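PDB 5O95: ribosomal RNA small subunit methyltransferase E from Legionella pneumophila, which probably methylates the N3 position of a specific uridine of 16S ribosomal RNA, with S-adenosyl-L-methionine as methyl donor. Local coordinates for residues Met97-Ser102 with His132-Ile137; Ile173-Phe178 with Glu205-Thr210; Tyr185-Pro190 with Ser236-Ala241. One frame throughout, in Å; residues are numbered along the deposited sequence.

All three contacts lie in the SPOUT-type methyltransferase domain, and none touches another. Interaction 1 packs helix 94-104 on helix 124-145, away from the cofactor residues. Its centre is about 26 Å from that of interaction 2 and about 22 Å from that of interaction 3. Interactions 2 and 3 are closer, with nearest atoms about 5 Å apart, and their segments alternate along the chain. Interaction 2 includes L174, a residue seen to bind S-adenosyl-L-methionine. In interaction 3 the side chain of L238 is about 7 Å from that of L220, another cofactor residue. Interactions 1 and 3 both have residues that touch the second subunit.

Interaction 1 of 3, residues Met97-Ser102 with His132-Ile137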
# COMPACT_ATOMS: atom_id res chain seq x y z
N MET B 97 3.00 6.75 -6.46
CA MET B 97 2.20 5.79 -5.72
C MET B 97 1.70 6.39 -4.41
O MET B 97 0.52 6.24 -4.06
CB MET B 97 3.06 4.54 -5.47
CG MET B 97 2.28 3.28 -5.27
SD MET B 97 2.83 2.50 -3.76
CE MET B 97 2.25 3.72 -2.60
N VAL B 98 2.58 7.10 -3.70
CA VAL B 98 2.20 7.72 -2.43
C VAL B 98 1.10 8.75 -2.64
O VAL B 98 0.18 8.84 -1.83
CB VAL B 98 3.42 8.34 -1.73
CG1 VAL B 98 2.99 9.14 -0.53
CG2 VAL B 98 4.40 7.24 -1.31
N MET B 99 1.23 9.58 -3.68
CA MET B 99 0.18 10.55 -3.99
C MET B 99 -1.16 9.85 -4.16
O MET B 99 -2.18 10.31 -3.62
CB MET B 99 0.54 11.32 -5.26
CG MET B 99 1.75 12.24 -5.11
SD MET B 99 1.40 13.65 -4.05
CE MET B 99 3.09 14.21 -3.72
N GLN B 100 -1.21 8.78 -4.96
CA GLN B 100 -2.49 8.12 -5.23
C GLN B 100 -3.05 7.48 -3.97
O GLN B 100 -4.22 7.69 -3.61
CB GLN B 100 -2.31 7.09 -6.34
CG GLN B 100 -3.56 6.26 -6.59
CD GLN B 100 -3.36 5.21 -7.66
OE1 GLN B 100 -2.98 4.08 -7.36
NE2 GLN B 100 -3.62 5.58 -8.91
N LYS B 101 -2.24 6.69 -3.28
CA LYS B 101 -2.76 5.92 -2.16
C LYS B 101 -3.01 6.78 -0.92
O LYS B 101 -3.89 6.43 -0.12
CB LYS B 101 -1.81 4.75 -1.89
CG LYS B 101 -1.80 3.78 -3.10
CD LYS B 101 -1.29 2.40 -2.82
CE LYS B 101 -1.40 1.58 -4.10
NZ LYS B 101 -2.70 1.82 -4.81
N SER B 102 -2.25 7.86 -0.72
CA SER B 102 -2.53 8.70 0.44
C SER B 102 -3.87 9.41 0.28
O SER B 102 -4.61 9.56 1.24
CB SER B 102 -1.39 9.68 0.71
OG SER B 102 -1.29 10.63 -0.33
N HIS B 132 2.47 19.43 -11.09
CA HIS B 132 1.29 19.33 -11.95
C HIS B 132 0.82 17.89 -12.07
O HIS B 132 -0.37 17.59 -11.89
CB HIS B 132 1.62 19.90 -13.34
CG HIS B 132 0.45 19.91 -14.27
ND1 HIS B 132 -0.49 20.92 -14.27
CD2 HIS B 132 0.06 19.03 -15.24
CE1 HIS B 132 -1.41 20.66 -15.19
NE2 HIS B 132 -1.10 19.52 -15.79
N GLN B 133 1.77 16.97 -12.30
CA GLN B 133 1.43 15.57 -12.47
C GLN B 133 0.90 14.98 -11.18
O GLN B 133 -0.05 14.19 -11.20
CB GLN B 133 2.67 14.79 -12.93
CG GLN B 133 3.14 15.21 -14.30
CD GLN B 133 4.53 14.71 -14.61
OE1 GLN B 133 5.07 13.85 -13.91
NE2 GLN B 133 5.14 15.27 -15.65
N TRP B 134 1.51 15.35 -10.05
CA TRP B 134 1.07 14.82 -8.76
C TRP B 134 -0.31 15.33 -8.39
O TRP B 134 -1.12 14.57 -7.84
CB TRP B 134 2.05 15.21 -7.66
CG TRP B 134 3.37 14.54 -7.79
CD1 TRP B 134 3.65 13.39 -8.48
CD2 TRP B 134 4.61 14.98 -7.22
NE1 TRP B 134 4.99 13.09 -8.37
CE2 TRP B 134 5.60 14.05 -7.61
CE3 TRP B 134 4.97 16.07 -6.42
CZ2 TRP B 134 6.94 14.18 -7.23
CZ3 TRP B 134 6.31 16.20 -6.04
CH2 TRP B 134 7.27 15.25 -6.44
N LEU B 135 -0.61 16.60 -8.70
CA LEU B 135 -1.98 17.09 -8.47
C LEU B 135 -2.96 16.29 -9.29
O LEU B 135 -4.04 15.92 -8.79
CB LEU B 135 -2.13 18.58 -8.82
CG LEU B 135 -3.57 19.10 -8.65
CD1 LEU B 135 -3.94 19.12 -7.19
CD2 LEU B 135 -3.70 20.48 -9.28
N ASN B 136 -2.63 16.01 -10.55
CA ASN B 136 -3.56 15.24 -11.37
C ASN B 136 -3.73 13.81 -10.85
O ASN B 136 -4.83 13.27 -10.93
CB ASN B 136 -3.20 15.33 -12.86
CG ASN B 136 -3.60 16.68 -13.47
OD1 ASN B 136 -4.46 17.37 -12.92
ND2 ASN B 136 -3.00 17.04 -14.60
N ILE B 137 -2.68 13.21 -10.29
CA ILE B 137 -2.83 11.88 -9.69
C ILE B 137 -3.76 11.93 -8.48
O ILE B 137 -4.58 11.02 -8.28
CB ILE B 137 -1.44 11.35 -9.32
CG1 ILE B 137 -0.71 11.00 -10.60
CG2 ILE B 137 -1.54 10.12 -8.41
CD1 ILE B 137 0.79 10.78 -10.40
O HOH W 1 -4.63 8.61 -9.65
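M99 and W134 form the main side-chain contact between helices 94-104 and 124-145. The contact is Met-aromatic. M99 starts with CG beside its own backbone N (chi1 -67°) and bends again at chi2. This lays the thioether obliquely against the indole. M99 CE is 3.8 Å from W134 CE3, on the six-membered ring. M99 CG makes an off-centre CH-pi contact, 4.3 Å from the centroid of the W134 five-membered ring. M99 SD is 4.9 Å from the centroid of the same W134 five-membered ring. The indole N-H, W134 NE1, hydrogen-bonds to E96 OE2 on helix 94-104.

The second group of contacts is aliphatic. The CG2 branch of I137 is anti to its backbone N and reaches the first helix. I137 CG2 meets M99 CB at 4.0 Å and Q100 CB at 3.7 Å.

No direct hydrogen bond joins the two segments. One water makes the polar link. It accepts from Q100 NE2 at 3.3 Å and donates to I137 O at 2.8 Å. The Q100 chain stays extended from chi1 (174°) onward, which carries its amide to this water. Beyond the contact, Q100 packs on R226 of the second subunit, and M99 touches I110 of strand 109-114.

The axes of the two segments come within 9.0 Å and cross at -29°. The arrangement is a helix pair running in roughly the same direction beside the parallel sheet of an alpha/beta SPOUT-type methyltransferase domain.

Interaction 2 of 3, residues Ile173-Phe178 with Glu205-Thr210; sequences ILHPAF and EEIRLT
I207 puts its CD1 methyl squarely over the imidazole of H175. I207 CD1 lies 3.8 Å from the centroid of the H175 ring and 8° off the ring normal, a CH-pi contact over the face. The two side chains come from opposite directions. H175 has CG anti to its backbone N (chi1 -169°), which sends the ring out to the helix. I207 bends twice, at chi1 (-67°) and again at chi2. Its chain therefore lies along the ring: I207 CG1 is 3.8 Å from H175 CE1, while CD1 is over the centre. P176 CD lies against the other face of the imidazole, toward its rim. The ring is thus sandwiched between a proline and an isoleucine.

I173 is an extended chain. I173 CD1 meets T210 CG2 at 3.8 Å. The two side chains cross at about a right angle. I173 CD1 also approaches I207 CD1 at 4.3 Å, so the two halves of the contact join through methyl groups. No hydrogen bond crosses between the segments.

L174, between the two contacting residues, is a cofactor-binding residue. F202 touches both I173 and I207. The contact packs helix 204-212 against the end of strand 170-174 and the loop after it. Strands 191-196 and 216-218 flank that strand, and helix 159-165 touches T210 and L209.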
# COMPACT_ATOMS: atom_id res chain seq x y z
N ILE B 173 7.15 11.32 13.74
CA ILE B 173 8.15 11.05 12.72
C ILE B 173 8.45 9.56 12.76
O ILE B 173 8.62 8.98 13.83
CB ILE B 173 9.42 11.91 12.94
CG1 ILE B 173 10.48 11.62 11.88
CG2 ILE B 173 9.93 11.76 14.37
CD1 ILE B 173 11.57 12.68 11.86
N LEU B 174 8.47 8.93 11.58
CA LEU B 174 8.85 7.52 11.48
C LEU B 174 10.35 7.41 11.66
O LEU B 174 11.12 7.68 10.73
CB LEU B 174 8.41 6.93 10.15
CG LEU B 174 6.97 6.44 10.08
CD1 LEU B 174 6.72 5.82 8.72
CD2 LEU B 174 6.72 5.42 11.18
N HIS B 175 10.78 7.01 12.86
CA HIS B 175 12.20 6.87 13.15
C HIS B 175 12.34 5.91 14.32
O HIS B 175 11.58 6.01 15.29
CB HIS B 175 12.83 8.22 13.50
CG HIS B 175 14.33 8.18 13.56
ND1 HIS B 175 15.03 8.35 14.73
CD2 HIS B 175 15.25 7.98 12.59
CE1 HIS B 175 16.32 8.26 14.49
NE2 HIS B 175 16.49 8.03 13.20
N PRO B 176 13.32 5.01 14.29
CA PRO B 176 13.36 3.93 15.28
C PRO B 176 13.83 4.35 16.66
O PRO B 176 13.35 3.81 17.67
CB PRO B 176 14.33 2.91 14.65
CG PRO B 176 14.42 3.28 13.21
CD PRO B 176 14.23 4.77 13.16
N ALA B 177 14.78 5.29 16.74
CA ALA B 177 15.40 5.63 18.01
C ALA B 177 14.36 6.16 18.99
O ALA B 177 13.66 7.14 18.71
CB ALA B 177 16.51 6.66 17.80
N PHE B 178 14.26 5.48 20.14
CA PHE B 178 13.33 5.83 21.21
C PHE B 178 11.89 5.83 20.75
O PHE B 178 11.04 6.51 21.33
CB PHE B 178 13.70 7.16 21.88
CG PHE B 178 15.10 7.20 22.41
CD1 PHE B 178 15.39 6.67 23.65
CD2 PHE B 178 16.13 7.74 21.66
CE1 PHE B 178 16.69 6.69 24.14
CE2 PHE B 178 17.43 7.77 22.14
CZ PHE B 178 17.70 7.24 23.38
N GLU B 205 21.71 15.55 13.30
CA GLU B 205 21.30 16.95 13.37
C GLU B 205 19.83 17.11 12.98
O GLU B 205 19.11 17.94 13.57
CB GLU B 205 22.21 17.80 12.49
CG GLU B 205 21.76 19.24 12.28
CD GLU B 205 22.62 19.98 11.28
OE1 GLU B 205 23.60 19.38 10.77
OE2 GLU B 205 22.33 21.16 11.00
N GLU B 206 19.37 16.34 12.00
CA GLU B 206 17.95 16.40 11.64
C GLU B 206 17.08 15.95 12.80
O GLU B 206 16.04 16.56 13.07
CB GLU B 206 17.69 15.55 10.40
CG GLU B 206 18.31 16.14 9.15
CD GLU B 206 18.02 15.33 7.91
OE1 GLU B 206 18.23 14.10 7.94
OE2 GLU B 206 17.57 15.93 6.92
N ILE B 207 17.49 14.90 13.51
CA ILE B 207 16.69 14.40 14.61
C ILE B 207 16.67 15.40 15.76
O ILE B 207 15.66 15.55 16.46
CB ILE B 207 17.16 13.00 15.05
CG1 ILE B 207 16.88 11.99 13.94
CG2 ILE B 207 16.47 12.57 16.34
CD1 ILE B 207 15.42 11.96 13.53
N ARG B 208 17.80 16.09 15.99
CA ARG B 208 17.81 17.16 16.97
C ARG B 208 16.82 18.25 16.58
O ARG B 208 16.10 18.80 17.43
CB ARG B 208 19.24 17.71 17.10
CG ARG B 208 19.40 18.87 18.06
CD ARG B 208 20.88 19.07 18.42
NE ARG B 208 21.78 19.04 17.27
CZ ARG B 208 22.63 18.05 17.01
NH1 ARG B 208 22.71 17.00 17.82
NH2 ARG B 208 23.41 18.10 15.93
N LEU B 209 16.71 18.52 15.29
CA LEU B 209 15.78 19.53 14.80
C LEU B 209 14.33 19.06 14.93
O LEU B 209 13.47 19.81 15.40
CB LEU B 209 16.12 19.85 13.35
CG LEU B 209 15.45 21.04 12.68
CD1 LEU B 209 15.93 22.34 13.31
CD2 LEU B 209 15.80 20.99 11.22
N THR B 210 14.05 17.82 14.52
CA THR B 210 12.68 17.31 14.62
C THR B 210 12.25 17.16 16.08
O THR B 210 11.15 17.59 16.45
CB THR B 210 12.51 15.99 13.84
OG1 THR B 210 13.32 14.96 14.43
CG2 THR B 210 12.91 16.17 12.37

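Interaction 3 of 3, residues Tyr185-Pro190 with Ser236-Ala241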
# COMPACT_ATOMS: atom_id res chain seq x y z
N TYR B 185 0.48 7.14 21.67
CA TYR B 185 0.27 8.52 21.27
C TYR B 185 -1.22 8.81 21.17
O TYR B 185 -2.01 7.93 20.82
CB TYR B 185 0.92 8.81 19.91
CG TYR B 185 2.42 8.71 19.97
CD1 TYR B 185 3.16 9.54 20.80
CD2 TYR B 185 3.11 7.79 19.18
CE1 TYR B 185 4.54 9.45 20.87
CE2 TYR B 185 4.49 7.70 19.25
CZ TYR B 185 5.19 8.54 20.08
OH TYR B 185 6.57 8.46 20.15
N PRO B 186 -1.65 10.05 21.47
CA PRO B 186 -3.07 10.44 21.38
C PRO B 186 -3.50 10.70 19.94
O PRO B 186 -3.66 11.84 19.48
CB PRO B 186 -3.12 11.70 22.25
CG PRO B 186 -1.78 12.34 22.03
CD PRO B 186 -0.81 11.16 21.96
N VAL B 187 -3.67 9.61 19.18
CA VAL B 187 -4.07 9.70 17.78
C VAL B 187 -5.58 9.93 17.76
O VAL B 187 -6.37 9.00 17.93
CB VAL B 187 -3.66 8.46 16.98
CG1 VAL B 187 -4.04 8.65 15.52
CG2 VAL B 187 -2.15 8.20 17.11
N GLN B 188 -5.97 11.18 17.55
CA GLN B 188 -7.37 11.60 17.60
C GLN B 188 -7.46 12.96 16.93
O GLN B 188 -6.44 13.65 16.79
CB GLN B 188 -7.84 11.71 19.06
CG GLN B 188 -7.03 12.68 19.88
CD GLN B 188 -7.29 12.52 21.36
OE1 GLN B 188 -7.12 11.44 21.92
NE2 GLN B 188 -7.73 13.60 22.00
N PRO B 189 -8.64 13.35 16.49
CA PRO B 189 -8.80 14.68 15.90
C PRO B 189 -8.34 15.74 16.89
O PRO B 189 -8.39 15.53 18.11
CB PRO B 189 -10.31 14.77 15.64
CG PRO B 189 -10.72 13.36 15.44
CD PRO B 189 -9.89 12.57 16.42
N PRO B 190 -7.94 16.93 16.41
CA PRO B 190 -8.13 17.41 15.03
C PRO B 190 -7.16 16.90 13.98
O PRO B 190 -7.60 16.54 12.88
CB PRO B 190 -7.98 18.93 15.17
CG PRO B 190 -7.07 19.12 16.35
CD PRO B 190 -7.36 17.96 17.29
N SER B 236 -2.86 4.24 7.24
CA SER B 236 -3.89 3.26 7.62
C SER B 236 -3.99 3.13 9.13
O SER B 236 -5.09 3.08 9.70
CB SER B 236 -3.54 1.89 7.02
OG SER B 236 -3.49 1.89 5.60
N VAL B 237 -2.84 3.03 9.80
CA VAL B 237 -2.85 2.84 11.25
C VAL B 237 -3.39 4.09 11.93
O VAL B 237 -4.19 4.00 12.86
CB VAL B 237 -1.45 2.46 11.75
CG1 VAL B 237 -1.43 2.46 13.27
CG2 VAL B 237 -1.03 1.10 11.20
N LEU B 238 -2.98 5.28 11.46
CA LEU B 238 -3.46 6.51 12.07
C LEU B 238 -4.95 6.73 11.83
O LEU B 238 -5.67 7.13 12.74
CB LEU B 238 -2.66 7.71 11.54
CG LEU B 238 -1.18 7.68 11.92
CD1 LEU B 238 -0.45 8.82 11.21
CD2 LEU B 238 -1.01 7.78 13.44
N GLN B 239 -5.43 6.42 10.62
CA GLN B 239 -6.86 6.57 10.36
C GLN B 239 -7.68 5.56 11.14
O GLN B 239 -8.82 5.84 11.52
CB GLN B 239 -7.16 6.40 8.88
CG GLN B 239 -6.68 7.56 8.01
CD GLN B 239 -7.49 8.85 8.18
OE1 GLN B 239 -8.25 9.03 9.13
NE2 GLN B 239 -7.30 9.76 7.23
N ALA B 240 -7.14 4.37 11.37
CA ALA B 240 -7.89 3.41 12.18
C ALA B 240 -7.92 3.85 13.64
O ALA B 240 -8.97 3.79 14.30
CB ALA B 240 -7.26 2.02 12.03
N ALA B 241 -6.79 4.34 14.15
CA ALA B 241 -6.69 4.71 15.56
C ALA B 241 -7.50 5.96 15.87
O ALA B 241 -8.19 6.02 16.90
CB ALA B 241 -5.22 4.90 15.96
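V187 has CG1 anti to its backbone N (chi1 -177°), and L238 has CG anti to its carbonyl carbon (chi1 -65°). In L238, chi2 174° sends CD1 on in line, and the other branch, CD2, is turned to V187. The contact packs the loop before strand 191-196 on helix 227-242 of the SPOUT-type methyltransferase domain. In this loop P186 is the centre of an inverse gamma turn, closed by V187 N on Y185 O at 2.9 Å. V187 follows directly and turns its side chain to the helix.

Both V187 methyls meet L238 CD2: CG1 is 3.8 Å away and CG2 is 3.9 Å away. The two side chains cross at about a right angle. A241, one turn further along the helix, adds its CB 4.0 Å from V187 CG1. The side-chain contacts are apolar, and no hydrogen bond joins the segments.

Strand 170-174 borders the contact: its L170 touches V187 and its L172 touches L238. On the helix, A240 and V237 pack on V237 and A240 of the second subunit, so this helix serves the dimer interface as well. The valine also meets the helix backbone: V187 CG1 rests 3.6 Å from L238 O.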